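Side-chain contacts in ACP (Streptomyces sp. MSC090213JE08, PDB 6KXF), which probably carries the growing acyl chain on a phosphopantetheine arm to the ketosynthase/chain length factor of the ishigamide highly reducing type II polyketide synthase: residues 46-49 and 50-54; 58-61 and 62-65. All coordinates share one frame; numbering follows the deposited sequence.

How the contacts relate
Contact 1 comes first along the chain and lies wholly within helix 41-55. Contact 2 follows in the loop between that helix and helix 72-81. Their centres are about 11 Å apart, and both belong to the phosphopantetheine-binding carrier domain. They touch directly. Glu-52 OE2 is 3.0 Å from Ile-59 N, a probable hydrogen bond, and Leu-48 CD1 packs on Ile-59 CG2 and Leu-64 CD2. The loop therefore lies back against one face of the helix. The same helix carries Ser-41, Leu-42 and Ile-45, which line the pocket of the bound octenoyl phosphopantetheine analogue. Both contacts also meet chains of another protein.

Contact 1 (46-49 and 50-54); sequences DVLS and ALEME
Leu-48 and Glu-52 cross at a slant, one helical turn apart. Leu-48 CD2 meets the carboxylate carbon, Glu-52 CD, at 3.7 Å, and this methyl sits over the flat face of the carboxylate. The Glu-52 chain runs on extended beyond CG, which brings the carboxylate under the leucine methyl. Beneath them Glu-52 N bonds to Leu-48 O at 3.0 Å. Glu-52 OE1 makes a salt bridge with a basic side chain of a chain of another protein, while OE2 takes the Ile-59 amide. With an alanine in place of Glu-52, the basic group would probably lose its mate, the Ile-59 amide its acceptor and the Leu-48 methyl the flat group it rests on.

Leu-51 leaves from another side of the helix. Its CG sits 3.1 Å from Val-47 O, close beside the nearly straight bond (176°) from Leu-51 N to that oxygen. Ser-49 and Met-53 meet loosely, with Ser-49 OG 4.3 Å from Met-53 CE. The methionine is bent at chi3 (-43°), which folds its methyl back toward the serine.

Val-47 and Ala-50 pack on helix 8-20, touching Asn-19 among others. Leu-48 instead faces the loop after helix 41-55, where it also touches Met-67.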
ATOM      1  N   ASP C  46      11.775 -21.581  -3.684  1.00 53.65           N
ATOM      2  CA  ASP C  46      12.173 -21.282  -5.077  1.00 62.59           C
ATOM      3  C   ASP C  46      12.651 -22.584  -5.762  1.00 61.23           C
ATOM      4  O   ASP C  46      12.346 -22.803  -6.949  1.00 57.01           O
ATOM      5  CB  ASP C  46      13.217 -20.154  -5.127  1.00 68.99           C
ATOM      6  CG  ASP C  46      12.853 -18.914  -5.948  1.00 76.53           C
ATOM      7  OD1 ASP C  46      11.978 -18.993  -6.864  1.00 69.16           O
ATOM      8  OD2 ASP C  46      13.474 -17.863  -5.684  1.00 90.04           O
ATOM      9  N   VAL C  47      13.344 -23.468  -5.017  1.00 58.31           N
ATOM     10  CA  VAL C  47      13.882 -24.728  -5.600  1.00 66.07           C
ATOM     11  C   VAL C  47      12.745 -25.728  -5.828  1.00 61.80           C
ATOM     12  O   VAL C  47      12.672 -26.303  -6.908  1.00 64.49           O
ATOM     13  CB  VAL C  47      15.041 -25.377  -4.814  1.00 63.66           C
ATOM     14  CG1 VAL C  47      15.990 -24.347  -4.232  1.00 63.85           C
ATOM     15  CG2 VAL C  47      14.586 -26.347  -3.744  1.00 70.78           C
ATOM     16  N   LEU C  48      11.853 -25.910  -4.847  1.00 59.19           N
ATOM     17  CA  LEU C  48      10.706 -26.815  -5.052  1.00 58.05           C
ATOM     18  C   LEU C  48       9.878 -26.324  -6.258  1.00 60.12           C
ATOM     19  O   LEU C  48       9.486 -27.137  -7.121  1.00 57.74           O
ATOM     20  CB  LEU C  48       9.889 -26.917  -3.757  1.00 56.29           C
ATOM     21  CG  LEU C  48       8.629 -27.780  -3.854  1.00 55.36           C
ATOM     22  CD1 LEU C  48       8.190 -28.246  -2.472  1.00 54.24           C
ATOM     23  CD2 LEU C  48       7.495 -27.037  -4.569  1.00 56.17           C
ATOM     24  N   SER C  49       9.689 -24.999  -6.368  1.00 58.65           N
ATOM     25  CA  SER C  49       8.892 -24.379  -7.458  1.00 62.82           C
ATOM     26  C   SER C  49       9.546 -24.624  -8.822  1.00 60.95           C
ATOM     27  O   SER C  49       8.833 -24.861  -9.815  1.00 55.24           O
ATOM     28  CB  SER C  49       8.662 -22.895  -7.262  1.00 60.46           C
ATOM     29  OG  SER C  49       7.872 -22.363  -8.348  1.00 69.15           O
ATOM     30  N   ALA C  50      10.877 -24.485  -8.877  1.00 61.56           N
ATOM     31  CA  ALA C  50      11.670 -24.702 -10.126  1.00 64.52           C
ATOM     32  C   ALA C  50      11.599 -26.179 -10.569  1.00 57.25           C
ATOM     33  O   ALA C  50      11.300 -26.463 -11.718  1.00 63.67           O
ATOM     34  CB  ALA C  50      13.103 -24.239  -9.934  1.00 58.60           C
ATOM     35  N   LEU C  51      11.811 -27.118  -9.642  1.00 58.01           N
ATOM     36  CA  LEU C  51      11.697 -28.545  -9.965  1.00 63.12           C
ATOM     37  C   LEU C  51      10.307 -28.857 -10.547  1.00 67.53           C
ATOM     38  O   LEU C  51      10.216 -29.505 -11.590  1.00 72.35           O
ATOM     39  CB  LEU C  51      11.969 -29.382  -8.714  1.00 61.56           C
ATOM     40  CG  LEU C  51      13.329 -29.158  -8.054  1.00 71.20           C
ATOM     41  CD1 LEU C  51      13.460 -29.984  -6.783  1.00 72.20           C
ATOM     42  CD2 LEU C  51      14.462 -29.472  -9.023  1.00 77.31           C
ATOM     43  N   GLU C  52       9.235 -28.398  -9.877  1.00 62.33           N
ATOM     44  CA  GLU C  52       7.863 -28.651 -10.305  1.00 56.58           C
ATOM     45  C   GLU C  52       7.687 -28.240 -11.773  1.00 59.91           C
ATOM     46  O   GLU C  52       7.106 -28.964 -12.578  1.00 58.54           O
ATOM     47  CB  GLU C  52       6.866 -27.860  -9.447  1.00 61.69           C
ATOM     48  CG  GLU C  52       6.465 -28.509  -8.129  1.00 64.34           C
ATOM     49  CD  GLU C  52       5.263 -27.849  -7.441  1.00 69.33           C
ATOM     50  OE1 GLU C  52       5.083 -26.626  -7.584  1.00 63.17           O
ATOM     51  OE2 GLU C  52       4.491 -28.559  -6.780  1.00 64.15           O
ATOM     52  N   MET C  53       8.173 -27.041 -12.107  1.00 60.74           N
ATOM     53  CA  MET C  53       8.019 -26.492 -13.441  1.00 67.92           C
ATOM     54  C   MET C  53       8.845 -27.295 -14.455  1.00 75.84           C
ATOM     55  O   MET C  53       8.350 -27.576 -15.549  1.00 75.68           O
ATOM     56  CB  MET C  53       8.456 -25.030 -13.487  1.00 68.64           C
ATOM     57  CG  MET C  53       7.726 -24.239 -14.545  1.00 75.74           C
ATOM     58  SD  MET C  53       8.099 -22.483 -14.428  1.00 92.43           S
ATOM     59  CE  MET C  53       8.034 -22.199 -12.652  1.00 85.61           C
ATOM     60  N   GLU C  54      10.085 -27.645 -14.080  1.00 68.94           N
ATOM     61  CA  GLU C  54      11.013 -28.377 -14.943  1.00 76.98           C
ATOM     62  C   GLU C  54      10.338 -29.643 -15.478  1.00 73.69           C
ATOM     63  O   GLU C  54      10.379 -29.913 -16.674  1.00 79.63           O
ATOM     64  CB  GLU C  54      12.286 -28.760 -14.182  1.00 86.54           C
ATOM     65  CG  GLU C  54      13.396 -29.340 -15.057  1.00 86.04           C
ATOM     66  CD  GLU C  54      14.045 -28.379 -16.043  1.00 88.90           C
ATOM     67  OE1 GLU C  54      14.819 -28.848 -16.892  1.00 97.09           O
ATOM     68  OE2 GLU C  54      13.776 -27.166 -15.966  1.00 85.60           O
TER

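Contact 2 (58-61 and 62-65); sequences VIDM and NELP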
ATOM      1  N   VAL C  58       4.051 -32.317  -9.375  1.00 64.25           N
ATOM      2  CA  VAL C  58       3.599 -31.682  -8.157  1.00 61.30           C
ATOM      3  C   VAL C  58       4.384 -32.293  -7.006  1.00 65.28           C
ATOM      4  O   VAL C  58       4.331 -33.508  -6.815  1.00 68.79           O
ATOM      5  CB  VAL C  58       2.084 -31.861  -7.944  1.00 63.62           C
ATOM      6  CG1 VAL C  58       1.631 -31.235  -6.630  1.00 54.85           C
ATOM      7  CG2 VAL C  58       1.288 -31.312  -9.118  1.00 58.42           C
ATOM      8  N   ILE C  59       5.087 -31.435  -6.259  1.00 57.28           N
ATOM      9  CA  ILE C  59       5.732 -31.805  -5.015  1.00 59.12           C
ATOM     10  C   ILE C  59       4.917 -31.210  -3.863  1.00 63.16           C
ATOM     11  O   ILE C  59       4.604 -30.012  -3.862  1.00 71.70           O
ATOM     12  CB  ILE C  59       7.192 -31.325  -4.977  1.00 54.72           C
ATOM     13  CG1 ILE C  59       7.983 -31.764  -6.213  1.00 61.69           C
ATOM     14  CG2 ILE C  59       7.855 -31.781  -3.689  1.00 63.64           C
ATOM     15  CD1 ILE C  59       9.320 -31.064  -6.378  1.00 64.57           C
ATOM     16  N   ASP C  60       4.579 -32.062  -2.895  1.00 66.76           N
ATOM     17  CA  ASP C  60       3.816 -31.676  -1.729  1.00 68.78           C
ATOM     18  C   ASP C  60       4.708 -30.775  -0.872  1.00 65.98           C
ATOM     19  O   ASP C  60       5.824 -31.175  -0.507  1.00 65.58           O
ATOM     20  CB  ASP C  60       3.296 -32.918  -0.999  1.00 75.66           C
ATOM     21  CG  ASP C  60       2.680 -32.640   0.357  1.00 77.95           C
ATOM     22  OD1 ASP C  60       2.130 -31.540   0.533  1.00 80.13           O
ATOM     23  OD2 ASP C  60       2.781 -33.522   1.230  1.00 87.19           O
ATOM     24  N   MET C  61       4.214 -29.569  -0.553  1.00 62.88           N
ATOM     25  CA  MET C  61       5.061 -28.553   0.109  1.00 68.87           C
ATOM     26  C   MET C  61       5.231 -28.846   1.608  1.00 64.30           C
ATOM     27  O   MET C  61       6.032 -28.188   2.274  1.00 67.72           O
ATOM     28  CB  MET C  61       4.552 -27.126  -0.139  1.00 58.27           C
ATOM     29  CG  MET C  61       4.701 -26.746  -1.606  1.00 57.76           C
ATOM     30  SD  MET C  61       4.316 -25.028  -2.035  1.00 56.48           S
ATOM     31  CE  MET C  61       5.699 -24.206  -1.258  1.00 53.20           C
ATOM     32  N   ASN C  62       4.570 -29.893   2.114  1.00 73.94           N
ATOM     33  CA  ASN C  62       4.889 -30.449   3.452  1.00 77.48           C
ATOM     34  C   ASN C  62       6.106 -31.385   3.383  1.00 68.72           C
ATOM     35  O   ASN C  62       6.385 -32.052   4.347  1.00 83.70           O
ATOM     36  CB  ASN C  62       3.718 -31.214   4.081  1.00 73.87           C
ATOM     37  CG  ASN C  62       2.475 -30.370   4.270  1.00 73.70           C
ATOM     38  OD1 ASN C  62       1.420 -30.698   3.727  1.00 71.21           O
ATOM     39  ND2 ASN C  62       2.589 -29.290   5.027  1.00 63.52           N
ATOM     40  N   GLU C  63       6.810 -31.435   2.249  1.00 73.41           N
ATOM     41  CA  GLU C  63       8.040 -32.230   2.122  1.00 73.77           C
ATOM     42  C   GLU C  63       9.259 -31.306   1.999  1.00 75.60           C
ATOM     43  O   GLU C  63      10.368 -31.774   1.652  1.00 72.05           O
ATOM     44  CB  GLU C  63       7.907 -33.180   0.930  1.00 81.41           C
ATOM     45  CG  GLU C  63       8.142 -34.638   1.293  1.00 89.83           C
ATOM     46  CD  GLU C  63       7.153 -35.610   0.681  1.00 92.08           C
ATOM     47  OE1 GLU C  63       6.268 -36.087   1.421  1.00 91.25           O
ATOM     48  OE2 GLU C  63       7.270 -35.883  -0.532  1.00 99.73           O
ATOM     49  N   LEU C  64       9.049 -30.009   2.295  1.00 75.27           N
ATOM     50  CA  LEU C  64      10.119 -28.981   2.333  1.00 76.56           C
ATOM     51  C   LEU C  64      11.103 -29.271   3.467  1.00 83.21           C
ATOM     52  O   LEU C  64      12.309 -29.113   3.272  1.00 75.59           O
ATOM     53  CB  LEU C  64       9.527 -27.576   2.514  1.00 73.43           C
ATOM     54  CG  LEU C  64       9.054 -26.867   1.244  1.00 72.69           C
ATOM     55  CD1 LEU C  64       8.245 -25.628   1.604  1.00 70.51           C
ATOM     56  CD2 LEU C  64      10.226 -26.497   0.335  1.00 69.21           C
ATOM     57  N   PRO C  65      10.645 -29.640   4.690  1.00 78.28           N
ATOM     58  CA  PRO C  65      11.570 -29.978   5.775  1.00 92.56           C
ATOM     59  C   PRO C  65      12.510 -31.179   5.526  1.00 98.69           C
ATOM     60  O   PRO C  65      13.339 -31.470   6.391  1.00100.99           O
ATOM     61  CB  PRO C  65      10.641 -30.272   6.967  1.00 87.38           C
ATOM     62  CG  PRO C  65       9.348 -29.555   6.630  1.00 83.98           C
ATOM     63  CD  PRO C  65       9.241 -29.672   5.126  1.00 78.20           C
TER
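Asn-62 N points at the carboxylate of Asp-60, 3.3 Å from OD1. The bond is straight (172°) but weak, and it closes an Asx turn. The aspartate CG lies opposite its own backbone N (chi1 170°), beside the carbonyl carbon. This torsion swings the acid forward along the chain, toward the backbone N of Asn-62. The two side chains cross at an angle, with Asn-62 CB 3.8 Å from Asp-60 OD2.

Glu-63 comes next. Its backbone N bonds to Asp-60 O at 2.9 Å, completing a beta turn over residues 60 to 63. The backbone angles of Met-61 and Asn-62 are close to type I. The donor stands above the carbonyl plane, well out of it. Asp-60 O is further crowded by Glu-63 CB at 3.2 Å. Glu-63 OE1 is 4.3 Å from Asp-60 OD2. The two like charges probably disfavour each other, and a long, weak ion pair to Lys-66 is likely to offset this in part.

Leu-64 lies on a different side of the turn. It runs side by side with Met-61, both pointing the same way. Leu-64 CD1 touches Met-61 O at 3.4 Å and Met-61 CE at 4.1 Å. The methionine is bent at chi3 (70°), which brings its methyl round to the leucine. This is a small apolar pair beside a polar turn.

Met-61 and Leu-64 both pack on Ile-45 of helix 41-55, a residue of the ligand pocket. The Leu-64 side chain is about 7 Å from the bound phosphopantetheine analogue. The turn thus covers part of helix 41-55 within the loop leading to helix 72-81.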